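Local coordinates for Lin2891 protein (Listeria innocua, PDB 3DB0), which probably acts as an FMN-binding oxidoreductase of the pyridoxamine 5'-phosphate oxidase family, at residues B[12-17]-B[37-42]; B[57-62]-B[84-89]; B[63-68]-B[77-82]; B[91-96]-B[113-118]. All blocks are in the same frame, centred on the assembly; numbering follows the deposited sequence.

Interaction 1: residues B[12-17]-B[37-42]; sequences AILEQH and FLHDGL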
loop_
_atom_site.group_PDB
_atom_site.type_symbol
_atom_site.label_atom_id
_atom_site.label_comp_id
_atom_site.label_asym_id
_atom_site.label_seq_id
_atom_site.Cartn_x
_atom_site.Cartn_y
_atom_site.Cartn_z
ATOM N N ALA B 12 -10.366 -11.558 -4.224
ATOM C CA ALA B 12 -8.915 -11.732 -4.126
ATOM C C ALA B 12 -8.241 -10.425 -4.550
ATOM O O ALA B 12 -7.320 -9.927 -3.890
ATOM C CB ALA B 12 -8.435 -12.941 -5.004
ATOM N N ILE B 13 -8.762 -9.815 -5.614
ATOM C CA ILE B 13 -8.162 -8.592 -6.118
ATOM C C ILE B 13 -8.394 -7.450 -5.073
ATOM O O ILE B 13 -7.482 -6.658 -4.773
ATOM C CB ILE B 13 -8.724 -8.212 -7.483
ATOM C CG1 ILE B 13 -8.335 -9.221 -8.583
ATOM C CG2 ILE B 13 -8.215 -6.830 -7.861
ATOM C CD1 ILE B 13 -9.006 -8.971 -9.930
ATOM N N LEU B 14 -9.597 -7.419 -4.493
ATOM C CA LEU B 14 -9.924 -6.421 -3.456
ATOM C C LEU B 14 -9.102 -6.661 -2.189
ATOM O O LEU B 14 -8.751 -5.725 -1.503
ATOM C CB LEU B 14 -11.427 -6.436 -3.075
ATOM C CG LEU B 14 -12.410 -5.986 -4.164
ATOM C CD1 LEU B 14 -13.867 -6.113 -3.740
ATOM C CD2 LEU B 14 -12.048 -4.520 -4.617
ATOM N N GLU B 15 -8.793 -7.915 -1.879
ATOM C CA GLU B 15 -8.072 -8.182 -0.646
ATOM C C GLU B 15 -6.634 -7.743 -0.741
ATOM O O GLU B 15 -6.030 -7.336 0.257
ATOM C CB GLU B 15 -8.170 -9.670 -0.265
ATOM C CG GLU B 15 -9.607 -10.122 -0.064
ATOM C CD GLU B 15 -9.753 -11.599 0.105
ATOM O OE1 GLU B 15 -8.815 -12.330 -0.279
ATOM O OE2 GLU B 15 -10.829 -12.035 0.583
ATOM N N GLN B 16 -6.121 -7.749 -1.963
ATOM C CA GLN B 16 -4.734 -7.438 -2.216
ATOM C C GLN B 16 -4.468 -6.027 -2.625
ATOM O O GLN B 16 -3.330 -5.657 -2.793
ATOM C CB GLN B 16 -4.222 -8.407 -3.259
ATOM C CG GLN B 16 -4.362 -9.837 -2.758
ATOM C CD GLN B 16 -4.547 -10.835 -3.873
ATOM O OE1 GLN B 16 -4.276 -10.530 -5.035
ATOM N NE2 GLN B 16 -5.048 -12.027 -3.534
ATOM N N HIS B 17 -5.516 -5.214 -2.770
ATOM C CA HIS B 17 -5.327 -3.812 -3.177
ATOM C C HIS B 17 -6.217 -2.856 -2.388
ATOM O O HIS B 17 -7.408 -3.051 -2.265
ATOM C CB HIS B 17 -5.618 -3.612 -4.673
ATOM C CG HIS B 17 -4.793 -4.477 -5.554
ATOM N ND1 HIS B 17 -5.121 -5.786 -5.832
ATOM C CD2 HIS B 17 -3.622 -4.240 -6.179
ATOM C CE1 HIS B 17 -4.191 -6.310 -6.607
ATOM N NE2 HIS B 17 -3.268 -5.396 -6.827
ATOM N N PHE B 37 -9.252 2.506 -0.674
ATOM C CA PHE B 37 -10.482 1.762 -0.593
ATOM C C PHE B 37 -10.392 0.618 0.402
ATOM O O PHE B 37 -9.511 -0.229 0.288
ATOM C CB PHE B 37 -10.845 1.170 -1.950
ATOM C CG PHE B 37 -11.195 2.214 -2.990
ATOM C CD1 PHE B 37 -12.502 2.711 -3.100
ATOM C CD2 PHE B 37 -10.225 2.768 -3.777
ATOM C CE1 PHE B 37 -12.822 3.678 -4.035
ATOM C CE2 PHE B 37 -10.542 3.768 -4.697
ATOM C CZ PHE B 37 -11.837 4.218 -4.818
ATOM N N LEU B 38 -11.337 0.591 1.343
ATOM C CA LEU B 38 -11.570 -0.577 2.201
ATOM C C LEU B 38 -12.764 -1.308 1.572
ATOM O O LEU B 38 -13.524 -0.737 0.760
ATOM C CB LEU B 38 -11.916 -0.144 3.651
ATOM C CG LEU B 38 -10.805 0.737 4.257
ATOM C CD1 LEU B 38 -10.944 1.034 5.734
ATOM C CD2 LEU B 38 -9.512 0.023 4.083
ATOM N N HIS B 39 -12.963 -2.575 1.897
ATOM C CA HIS B 39 -14.153 -3.260 1.421
ATOM C C HIS B 39 -14.674 -4.199 2.492
ATOM O O HIS B 39 -13.991 -4.602 3.411
ATOM C CB HIS B 39 -13.846 -4.070 0.162
ATOM C CG HIS B 39 -12.976 -5.239 0.443
ATOM N ND1 HIS B 39 -13.468 -6.525 0.524
ATOM C CD2 HIS B 39 -11.681 -5.299 0.835
ATOM C CE1 HIS B 39 -12.489 -7.335 0.879
ATOM N NE2 HIS B 39 -11.398 -6.614 1.076
ATOM N N ASP B 40 -15.937 -4.468 2.351
ATOM C CA ASP B 40 -16.687 -5.369 3.154
ATOM C C ASP B 40 -17.433 -6.166 2.120
ATOM O O ASP B 40 -18.476 -5.744 1.572
ATOM C CB ASP B 40 -17.687 -4.643 4.042
ATOM C CG ASP B 40 -18.597 -5.633 4.792
ATOM O OD1 ASP B 40 -18.100 -6.713 5.105
ATOM O OD2 ASP B 40 -19.782 -5.355 5.032
ATOM N N GLY B 41 -16.912 -7.328 1.806
ATOM C CA GLY B 41 -17.535 -8.077 0.732
ATOM C C GLY B 41 -17.259 -7.257 -0.507
ATOM O O GLY B 41 -16.167 -6.690 -0.658
ATOM N N LEU B 42 -18.256 -7.156 -1.374
ATOM C CA LEU B 42 -18.100 -6.389 -2.615
ATOM C C LEU B 42 -18.473 -4.907 -2.436
ATOM O O LEU B 42 -18.399 -4.109 -3.394
ATOM C CB LEU B 42 -18.875 -7.013 -3.770
ATOM C CG LEU B 42 -18.570 -8.471 -4.141
ATOM C CD1 LEU B 42 -19.313 -8.766 -5.416
ATOM C CD2 LEU B 42 -17.090 -8.755 -4.289
HETATM O O HOH W 1 -9.774 -2.966 -0.616
#
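With chi1 at 69°, His-39 holds CG between its backbone N and carbonyl carbon, which sets the root of the ring towards Leu-14 CB. The imidazole faces Leu-14, whose CB stands 4.0 Å from the centroid of the His-39 ring, almost on the ring normal, a CH-pi contact over one face. The CG methylene of Glu-15 reaches the far end of the ring, 4.1 Å from His-39 NE2. What fixes the ring's rotation is a hydrogen bond within its own segment, His-39 ND1 donating over 3.0 Å to a lone pair of Gly-41 O, which lies close to the ring plane. Leu-14 CG, anti to the carbonyl carbon (chi1 -67°), starts the branch that ends at CD1, which touches Leu-42 CD2 at 4.2 Å. No direct hydrogen bond joins the segments. The helix packs on the strand through the His-39 ring face, and a water, 2.9 Å from both His-17 O and Phe-37 O, can bridge these flanking loop residues. Helix 6-16 lies against the end of strand 29-40, with Leu-44 of strand 43-49 touching Leu-14, Phe-37 and His-39, and Ile-68 of strand 63-68 packing on Leu-14 and His-17.

Interaction 2: residues B[57-62]-B[84-89]; sequences EVRRNP and ASLEED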
loop_
_atom_site.group_PDB
_atom_site.type_symbol
_atom_site.label_atom_id
_atom_site.label_comp_id
_atom_site.label_asym_id
_atom_site.label_seq_id
_atom_site.Cartn_x
_atom_site.Cartn_y
_atom_site.Cartn_z
ATOM N N GLU B 57 -19.279 16.034 -5.197
ATOM C CA GLU B 57 -19.557 15.421 -6.477
ATOM C C GLU B 57 -20.541 14.256 -6.313
ATOM O O GLU B 57 -21.549 14.153 -7.032
ATOM C CB GLU B 57 -18.265 14.965 -7.149
ATOM C CG GLU B 57 -17.490 16.125 -7.711
ATOM C CD GLU B 57 -16.023 15.808 -7.907
ATOM O OE1 GLU B 57 -15.709 14.633 -7.961
ATOM O OE2 GLU B 57 -15.176 16.729 -7.965
ATOM N N VAL B 58 -20.221 13.380 -5.357
ATOM C CA VAL B 58 -21.044 12.197 -5.011
ATOM C C VAL B 58 -22.475 12.556 -4.543
ATOM O O VAL B 58 -23.431 11.865 -4.894
ATOM C CB VAL B 58 -20.286 11.332 -3.955
ATOM C CG1 VAL B 58 -21.198 10.410 -3.238
ATOM C CG2 VAL B 58 -19.145 10.567 -4.684
ATOM N N ARG B 59 -22.607 13.634 -3.754
ATOM C CA ARG B 59 -23.879 14.079 -3.283
ATOM C C ARG B 59 -24.754 14.432 -4.441
ATOM O O ARG B 59 -25.919 14.172 -4.399
ATOM C CB ARG B 59 -23.792 15.344 -2.409
ATOM C CG ARG B 59 -23.116 15.120 -1.055
ATOM C CD ARG B 59 -23.414 16.257 -0.048
ATOM N NE ARG B 59 -22.584 16.110 1.156
ATOM C CZ ARG B 59 -21.452 16.789 1.377
ATOM N NH1 ARG B 59 -21.026 17.702 0.502
ATOM N NH2 ARG B 59 -20.757 16.590 2.492
ATOM N N ARG B 60 -24.172 15.030 -5.479
ATOM C CA ARG B 60 -24.926 15.535 -6.616
ATOM C C ARG B 60 -25.059 14.536 -7.772
ATOM O O ARG B 60 -25.956 14.664 -8.611
ATOM C CB ARG B 60 -24.296 16.834 -7.128
ATOM C CG ARG B 60 -24.364 17.946 -6.109
ATOM C CD ARG B 60 -23.308 19.012 -6.276
ATOM N NE ARG B 60 -23.760 20.180 -7.012
ATOM C CZ ARG B 60 -23.308 21.408 -6.773
ATOM N NH1 ARG B 60 -22.441 21.616 -5.787
ATOM N NH2 ARG B 60 -23.756 22.432 -7.481
ATOM N N ASN B 61 -24.135 13.594 -7.849
ATOM C CA ASN B 61 -24.208 12.530 -8.884
ATOM C C ASN B 61 -23.598 11.258 -8.281
ATOM O O ASN B 61 -22.391 11.208 -8.083
ATOM C CB ASN B 61 -23.489 12.960 -10.168
ATOM C CG ASN B 61 -23.577 11.926 -11.293
ATOM O OD1 ASN B 61 -23.819 10.760 -11.048
ATOM N ND2 ASN B 61 -23.381 12.365 -12.525
ATOM N N PRO B 62 -24.440 10.249 -7.949
ATOM C CA PRO B 62 -23.973 9.031 -7.291
ATOM C C PRO B 62 -23.212 8.028 -8.185
ATOM O O PRO B 62 -22.626 7.066 -7.699
ATOM C CB PRO B 62 -25.272 8.402 -6.783
ATOM C CG PRO B 62 -26.272 8.772 -7.865
ATOM C CD PRO B 62 -25.903 10.225 -8.174
ATOM N N ALA B 84 -22.582 5.652 -5.372
ATOM C CA ALA B 84 -21.904 6.181 -4.204
ATOM C C ALA B 84 -22.840 7.060 -3.404
ATOM O O ALA B 84 -23.697 7.767 -3.956
ATOM C CB ALA B 84 -20.548 6.923 -4.604
ATOM N N SER B 85 -22.654 6.947 -2.091
ATOM C CA SER B 85 -23.413 7.660 -1.063
ATOM C C SER B 85 -22.572 7.859 0.163
ATOM O O SER B 85 -21.515 7.249 0.335
ATOM C CB SER B 85 -24.728 6.925 -0.741
ATOM O OG SER B 85 -24.484 5.702 -0.094
ATOM N N LEU B 86 -23.003 8.778 1.006
ATOM C CA LEU B 86 -22.292 9.040 2.240
ATOM C C LEU B 86 -22.869 8.097 3.289
ATOM O O LEU B 86 -24.100 8.032 3.490
ATOM C CB LEU B 86 -22.408 10.520 2.636
ATOM C CG LEU B 86 -21.834 11.505 1.571
ATOM C CD1 LEU B 86 -21.866 12.966 2.035
ATOM C CD2 LEU B 86 -20.413 11.069 1.216
ATOM N N GLU B 87 -21.970 7.343 3.914
ATOM C CA GLU B 87 -22.313 6.370 4.953
ATOM C C GLU B 87 -22.881 7.095 6.130
ATOM O O GLU B 87 -22.275 8.022 6.631
ATOM C CB GLU B 87 -21.077 5.576 5.401
ATOM C CG GLU B 87 -21.376 4.548 6.484
ATOM C CD GLU B 87 -22.440 3.581 6.070
ATOM O OE1 GLU B 87 -22.256 2.939 5.025
ATOM O OE2 GLU B 87 -23.467 3.447 6.781
ATOM N N GLU B 88 -24.032 6.632 6.585
ATOM C CA GLU B 88 -24.762 7.280 7.692
ATOM C C GLU B 88 -24.695 6.512 8.982
ATOM O O GLU B 88 -25.053 7.024 10.030
ATOM C CB GLU B 88 -26.239 7.518 7.287
ATOM C CG GLU B 88 -26.423 8.576 6.156
ATOM C CD GLU B 88 -27.876 8.742 5.700
ATOM O OE1 GLU B 88 -28.803 8.195 6.329
ATOM O OE2 GLU B 88 -28.095 9.422 4.684
ATOM N N ASP B 89 -24.230 5.275 8.912
ATOM C CA ASP B 89 -24.119 4.432 10.122
ATOM C C ASP B 89 -22.835 4.827 10.837
ATOM O O ASP B 89 -21.736 4.680 10.321
ATOM C CB ASP B 89 -24.127 2.933 9.759
ATOM C CG ASP B 89 -24.065 2.004 10.969
ATOM O OD1 ASP B 89 -23.172 2.101 11.856
ATOM O OD2 ASP B 89 -24.862 1.069 10.978
HETATM O O HOH W 2 -24.929 10.019 -3.567
#
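The close-packed half of this contact joins Val-58 to Ala-84, whereas Arg-59 and Leu-86 make its more open half. At the buried end, Val-58 directs CG1 anti to its backbone N (chi1 161°), which brings that methyl 3.8 Å from Ala-84 CB and also against the Ala-84 carbonyl; Val-58 CG2 lies against the same CB. Pro-62 closes this end through its backbone. Ala-84 N donates to a lone pair of Pro-62 O over 2.7 Å, a nearly straight bond at 164°, and Pro-62 CB comes within 3.3 Å of Ala-84 O. That carbonyl oxygen also accepts from a water at 2.6 Å, and the same water donates to Val-58 O. The loop after the helix is thus bonded directly to the strand, and the helix itself by the water.

The outer side is thinner. Arg-59, a solvent-exposed residue, runs extended from CG to NE. The Leu-86 CD1 methyl lies obliquely against the guanidinium, 3.3 Å from Arg-59 NE, with Arg-59 CG 4.0 Å from it. The charged end has partners elsewhere, a salt bridge with Glu-56 and a hydrogen bond to Lys-50 O. Ile-116 of the neighbouring strand 113-126 packs on Ala-84 and Leu-86. With Val-58 on Ala-84 and Arg-59 alongside Leu-86, helix 53-60 covers part of the closed antiparallel barrel of this FMN-binding clan.

Interaction 3: residues B[63-68]-B[77-82]; sequences HVCVLI and FLEING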
loop_
_atom_site.group_PDB
_atom_site.type_symbol
_atom_site.label_atom_id
_atom_site.label_comp_id
_atom_site.label_asym_id
_atom_site.label_seq_id
_atom_site.Cartn_x
_atom_site.Cartn_y
_atom_site.Cartn_z
ATOM N N HIS B 63 -23.184 8.294 -9.478
ATOM C CA HIS B 63 -22.583 7.365 -10.424
ATOM C C HIS B 63 -21.061 7.522 -10.430
ATOM O O HIS B 63 -20.511 8.585 -10.799
ATOM C CB HIS B 63 -23.103 7.581 -11.807
ATOM C CG HIS B 63 -24.590 7.634 -11.885
ATOM N ND1 HIS B 63 -25.285 8.822 -11.996
ATOM C CD2 HIS B 63 -25.522 6.663 -11.792
ATOM C CE1 HIS B 63 -26.582 8.572 -12.022
ATOM N NE2 HIS B 63 -26.753 7.274 -11.891
ATOM N N VAL B 64 -20.415 6.441 -10.032
ATOM C CA VAL B 64 -18.954 6.383 -9.964
ATOM C C VAL B 64 -18.440 5.152 -10.660
ATOM O O VAL B 64 -19.157 4.168 -10.824
ATOM C CB VAL B 64 -18.428 6.466 -8.527
ATOM C CG1 VAL B 64 -18.853 7.818 -7.869
ATOM C CG2 VAL B 64 -18.919 5.281 -7.666
ATOM N N CYS B 65 -17.210 5.259 -11.133
ATOM C CA CYS B 65 -16.524 4.151 -11.710
ATOM C C CYS B 65 -15.202 3.961 -10.935
ATOM O O CYS B 65 -14.426 4.915 -10.816
ATOM C CB CYS B 65 -16.227 4.436 -13.189
ATOM S SG CYS B 65 -15.331 3.022 -13.991
ATOM N N VAL B 66 -14.932 2.749 -10.431
ATOM C CA VAL B 66 -13.636 2.453 -9.753
ATOM C C VAL B 66 -12.789 1.440 -10.538
ATOM O O VAL B 66 -13.299 0.446 -11.031
ATOM C CB VAL B 66 -13.852 1.906 -8.325
ATOM C CG1 VAL B 66 -12.495 1.644 -7.603
ATOM C CG2 VAL B 66 -14.691 2.890 -7.529
ATOM N N LEU B 67 -11.519 1.763 -10.687
ATOM C CA LEU B 67 -10.538 0.876 -11.257
ATOM C C LEU B 67 -9.605 0.545 -10.105
ATOM O O LEU B 67 -9.098 1.436 -9.403
ATOM C CB LEU B 67 -9.723 1.504 -12.386
ATOM C CG LEU B 67 -10.459 1.864 -13.689
ATOM C CD1 LEU B 67 -9.450 2.407 -14.696
ATOM C CD2 LEU B 67 -11.048 0.625 -14.198
ATOM N N ILE B 68 -9.416 -0.750 -9.922
ATOM C CA ILE B 68 -8.597 -1.255 -8.842
ATOM C C ILE B 68 -7.966 -2.559 -9.196
ATOM O O ILE B 68 -8.574 -3.430 -9.797
ATOM C CB ILE B 68 -9.391 -1.327 -7.459
ATOM C CG1 ILE B 68 -8.493 -1.832 -6.286
ATOM C CG2 ILE B 68 -10.626 -2.229 -7.547
ATOM C CD1 ILE B 68 -8.948 -1.310 -4.948
ATOM N N PHE B 77 -7.480 -6.989 -13.312
ATOM C CA PHE B 77 -7.958 -5.927 -12.448
ATOM C C PHE B 77 -9.444 -5.768 -12.601
ATOM O O PHE B 77 -10.070 -6.458 -13.396
ATOM C CB PHE B 77 -7.210 -4.612 -12.679
ATOM C CG PHE B 77 -7.368 -4.059 -14.038
ATOM C CD1 PHE B 77 -6.569 -4.521 -15.075
ATOM C CD2 PHE B 77 -8.338 -3.090 -14.301
ATOM C CE1 PHE B 77 -6.739 -4.028 -16.357
ATOM C CE2 PHE B 77 -8.509 -2.610 -15.575
ATOM C CZ PHE B 77 -7.697 -3.069 -16.603
ATOM N N LEU B 78 -9.999 -4.863 -11.811
ATOM C CA LEU B 78 -11.414 -4.656 -11.780
ATOM C C LEU B 78 -11.843 -3.299 -12.259
ATOM O O LEU B 78 -11.217 -2.275 -11.960
ATOM C CB LEU B 78 -11.940 -4.809 -10.325
ATOM C CG LEU B 78 -11.726 -6.146 -9.611
ATOM C CD1 LEU B 78 -12.128 -6.002 -8.074
ATOM C CD2 LEU B 78 -12.475 -7.224 -10.369
ATOM N N GLU B 79 -12.940 -3.337 -13.013
ATOM C CA GLU B 79 -13.677 -2.137 -13.361
ATOM C C GLU B 79 -15.038 -2.268 -12.662
ATOM O O GLU B 79 -15.807 -3.193 -12.913
ATOM C CB GLU B 79 -13.824 -1.973 -14.874
ATOM C CG GLU B 79 -14.773 -0.883 -15.152
ATOM C CD GLU B 79 -15.117 -0.676 -16.624
ATOM O OE1 GLU B 79 -14.489 -1.247 -17.531
ATOM O OE2 GLU B 79 -16.056 0.094 -16.860
ATOM N N ILE B 80 -15.309 -1.360 -11.738
ATOM C CA ILE B 80 -16.519 -1.364 -10.931
ATOM C C ILE B 80 -17.377 -0.095 -11.173
ATOM O O ILE B 80 -16.930 1.019 -10.936
ATOM C CB ILE B 80 -16.136 -1.373 -9.440
ATOM C CG1 ILE B 80 -15.305 -2.607 -9.103
ATOM C CG2 ILE B 80 -17.381 -1.284 -8.545
ATOM C CD1 ILE B 80 -14.731 -2.655 -7.714
ATOM N N ASN B 81 -18.614 -0.265 -11.636
ATOM C CA ASN B 81 -19.531 0.874 -11.842
ATOM C C ASN B 81 -20.536 0.709 -10.767
ATOM O O ASN B 81 -21.086 -0.382 -10.576
ATOM C CB ASN B 81 -20.160 0.844 -13.225
ATOM C CG ASN B 81 -19.106 0.992 -14.342
ATOM O OD1 ASN B 81 -18.746 0.016 -14.993
ATOM N ND2 ASN B 81 -18.564 2.174 -14.495
ATOM N N GLY B 82 -20.700 1.778 -9.992
ATOM C CA GLY B 82 -21.540 1.723 -8.818
ATOM C C GLY B 82 -22.174 3.026 -8.420
ATOM O O GLY B 82 -22.034 4.026 -9.080
#
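Across a pair of antiparallel strands, Leu-67 and Glu-79 lie side by side, and the leucine can be followed outward. Its CB lies 4.1 Å from Leu-78 O; CG, anti to the carbonyl carbon (chi1 -67°), then carries CD2 back over the neighbouring strand. That methyl is the busy tip: it meets Leu-78 O at 3.7 Å and Glu-79 CB at 3.9 Å, and also approaches the edge of the Phe-77 ring near CE2. Cys-65 continues this face, its SG 4.1 Å from Glu-79 CG.

The opposite face is wholly aliphatic along the middle of the hairpin. Val-66 and Ile-80 touch through their CB atoms, while Ile-68 CG2 rests against both Leu-78 CB and Ile-80 CD1, the latter 4.1 Å away. Beneath these side chains the hydrogen-bonded pairs Val-64 with Gly-82, Val-66 with Ile-80 and Ile-68 with Leu-78 each exchange two N-H to O bonds, the shortest being Val-66 N to Ile-80 O at 2.7 Å. The strand segments run at 166° to each other, in a beta hairpin that forms part of the antiparallel barrel.

On the face of Leu-67, another subunit packs: Ala-32 of the third subunit lies on Cys-65, and its Tyr-34 meets Leu-67 and sets its ring edge-to-face with Phe-77. Glu-79, buried here, is paired with Arg-124 of strand 113-126. The chemistry thus implies a division of labour: regular paired backbone bonding holds the hairpin, one face packs apolar groups against other strands and helix 6-16, and the other combines a subunit interface with a carboxylate whose charge Arg-124 probably balances.

Interaction 4: residues B[91-96]-B[113-118]; sequences SIKERI and FVVIKI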
loop_
_atom_site.group_PDB
_atom_site.type_symbol
_atom_site.label_atom_id
_atom_site.label_comp_id
_atom_site.label_asym_id
_atom_site.label_seq_id
_atom_site.Cartn_x
_atom_site.Cartn_y
_atom_site.Cartn_z
ATOM N N SER B 91 -21.469 3.638 13.488
ATOM C CA SER B 91 -20.547 2.571 13.878
ATOM C C SER B 91 -19.630 2.212 12.686
ATOM O O SER B 91 -18.472 1.880 12.865
ATOM C CB SER B 91 -21.289 1.325 14.369
ATOM O OG SER B 91 -21.916 0.631 13.325
ATOM N N ILE B 92 -20.153 2.296 11.468
ATOM C CA ILE B 92 -19.344 1.975 10.272
ATOM C C ILE B 92 -18.342 3.109 10.047
ATOM O O ILE B 92 -17.167 2.880 9.755
ATOM C CB ILE B 92 -20.206 1.758 8.997
ATOM C CG1 ILE B 92 -21.030 0.478 9.104
ATOM C CG2 ILE B 92 -19.296 1.675 7.780
ATOM C CD1 ILE B 92 -22.038 0.240 7.904
ATOM N N LYS B 93 -18.790 4.338 10.255
ATOM C CA LYS B 93 -17.892 5.472 10.091
ATOM C C LYS B 93 -16.717 5.411 11.061
ATOM O O LYS B 93 -15.603 5.729 10.678
ATOM C CB LYS B 93 -18.621 6.800 10.304
ATOM C CG LYS B 93 -19.652 7.112 9.198
ATOM C CD LYS B 93 -20.483 8.326 9.560
ATOM C CE LYS B 93 -19.620 9.539 9.753
ATOM N NZ LYS B 93 -20.410 10.616 10.394
ATOM N N GLU B 94 -17.008 5.058 12.310
ATOM C CA GLU B 94 -16.001 5.004 13.404
ATOM C C GLU B 94 -15.041 3.867 13.188
ATOM O O GLU B 94 -13.835 3.986 13.426
ATOM C CB GLU B 94 -16.669 4.831 14.768
ATOM C CG GLU B 94 -15.674 4.654 15.955
ATOM C CD GLU B 94 -14.805 5.870 16.179
ATOM O OE1 GLU B 94 -15.272 6.960 15.831
ATOM O OE2 GLU B 94 -13.660 5.748 16.691
ATOM N N ARG B 95 -15.575 2.757 12.707
ATOM C CA ARG B 95 -14.739 1.627 12.394
ATOM C C ARG B 95 -13.727 1.951 11.272
ATOM O O ARG B 95 -12.579 1.635 11.380
ATOM C CB ARG B 95 -15.603 0.432 12.015
ATOM C CG ARG B 95 -14.793 -0.795 11.678
ATOM C CD ARG B 95 -13.825 -1.124 12.786
ATOM N NE ARG B 95 -14.486 -1.502 14.044
ATOM C CZ ARG B 95 -14.886 -2.745 14.319
ATOM N NH1 ARG B 95 -14.697 -3.722 13.432
ATOM N NH2 ARG B 95 -15.478 -3.012 15.464
ATOM N N ILE B 96 -14.199 2.516 10.172
ATOM C CA ILE B 96 -13.373 2.925 9.083
ATOM C C ILE B 96 -12.340 3.965 9.599
ATOM O O ILE B 96 -11.162 3.906 9.249
ATOM C CB ILE B 96 -14.198 3.518 7.951
ATOM C CG1 ILE B 96 -15.155 2.463 7.283
ATOM C CG2 ILE B 96 -13.305 4.225 6.929
ATOM C CD1 ILE B 96 -14.463 1.289 6.741
ATOM N N PHE B 113 -14.777 14.291 9.101
ATOM C CA PHE B 113 -14.584 12.964 8.516
ATOM C C PHE B 113 -15.907 12.356 8.005
ATOM O O PHE B 113 -16.949 12.379 8.648
ATOM C CB PHE B 113 -13.894 12.011 9.481
ATOM C CG PHE B 113 -13.532 10.671 8.863
ATOM C CD1 PHE B 113 -12.477 10.569 8.010
ATOM C CD2 PHE B 113 -14.231 9.533 9.175
ATOM C CE1 PHE B 113 -12.125 9.345 7.453
ATOM C CE2 PHE B 113 -13.890 8.321 8.664
ATOM C CZ PHE B 113 -12.827 8.209 7.802
ATOM N N VAL B 114 -15.835 11.819 6.803
ATOM C CA VAL B 114 -16.986 11.182 6.203
ATOM C C VAL B 114 -16.486 9.980 5.450
ATOM O O VAL B 114 -15.284 9.832 5.196
ATOM C CB VAL B 114 -17.754 12.119 5.261
ATOM C CG1 VAL B 114 -18.251 13.329 6.026
ATOM C CG2 VAL B 114 -16.884 12.507 4.060
ATOM N N VAL B 115 -17.430 9.104 5.139
ATOM C CA VAL B 115 -17.132 7.891 4.426
ATOM C C VAL B 115 -18.059 7.785 3.212
ATOM O O VAL B 115 -19.277 7.977 3.335
ATOM C CB VAL B 115 -17.249 6.645 5.344
ATOM C CG1 VAL B 115 -17.142 5.278 4.521
ATOM C CG2 VAL B 115 -16.212 6.715 6.528
ATOM N N ILE B 116 -17.430 7.587 2.058
ATOM C CA ILE B 116 -18.103 7.296 0.812
ATOM C C ILE B 116 -18.243 5.798 0.662
ATOM O O ILE B 116 -17.264 5.026 0.602
ATOM C CB ILE B 116 -17.410 7.912 -0.408
ATOM C CG1 ILE B 116 -17.319 9.427 -0.197
ATOM C CG2 ILE B 116 -18.213 7.548 -1.703
ATOM C CD1 ILE B 116 -16.366 10.202 -1.131
ATOM N N LYS B 117 -19.509 5.392 0.620
ATOM C CA LYS B 117 -19.884 3.992 0.454
ATOM C C LYS B 117 -20.155 3.790 -0.997
ATOM O O LYS B 117 -20.834 4.607 -1.622
ATOM C CB LYS B 117 -21.155 3.672 1.245
ATOM C CG LYS B 117 -21.673 2.226 1.071
ATOM C CD LYS B 117 -23.115 2.050 1.640
ATOM C CE LYS B 117 -23.437 0.607 1.734
ATOM N NZ LYS B 117 -24.809 0.329 2.276
ATOM N N ILE B 118 -19.603 2.729 -1.560
ATOM C CA ILE B 118 -19.873 2.432 -2.966
ATOM C C ILE B 118 -20.474 1.055 -3.111
ATOM O O ILE B 118 -19.824 0.029 -2.821
ATOM C CB ILE B 118 -18.616 2.571 -3.856
ATOM C CG1 ILE B 118 -18.069 4.004 -3.764
ATOM C CG2 ILE B 118 -18.920 2.144 -5.301
ATOM C CD1 ILE B 118 -16.634 4.127 -4.090
#
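Lys-93, Val-115 and Phe-113 have the most surface buried where helix 90-100 packs across a strand of the antiparallel beta barrel. The helix and strand segments cross at 104°, their axes 8.5 Å apart at the closest, so the helix lies almost perpendicular to the strand and touches it over a short span without any hydrogen bond between them.

Lys-93 contributes its backbone and the aliphatic length of its side chain out to CE. Its CA is 4.1 Å from Val-115 CG2, and the chain, bent at chi3 (59°), brings CE to 4.1 Å from Phe-113 O, while the ammonium group is held by a salt bridge to Glu-90. Val-115 answers with one methyl: CG2, anti to its carbonyl carbon, lies against Lys-93 CA and also meets Ile-96 CG2 at 3.8 Å. Phe-113 has CG anti to the backbone N, and its ring presents an edge to the helix, with Ile-96 CG2 lying near the ring plane beside CZ.

Other aromatic groups gather about this ring. Trp-97 of the same helix meets it with planes at about 60°, and Trp-104 of the fourth subunit makes an edge-to-face contact, bringing the helix packing into a contact between chains. As a worked case of a helix crossing a strand, the contact shows a backbone carbonyl sharing the rim with a methyl: Phe-113 CE2 lies 3.7 Å from Lys-93 O.

The four contacts show how one barrel carries helices packed on its strands. Interaction 3 forms a hairpin that touches all three others: Leu-14 CD2 of interaction 1 packs 3.8 Å from Leu-78 CD1, Ala-84 CB of interaction 2 lies 3.8 Å from Val-64 CG1, and Ile-118 CG2 of interaction 4 is 3.9 Å from Val-64 CG2. Interactions 2 and 4 are bound more directly, through probable backbone hydrogen bonds between strands 77-86 and 113-126, Ser-85 O to Lys-117 N being 2.7 Å. Interactions 1 and 2 do not touch, their centres about 20 Å apart on opposite sides of the chain's centre. Phe-37 CE1 and Ile-118 CD1, 3.8 Å apart, connect interactions 1 and 4.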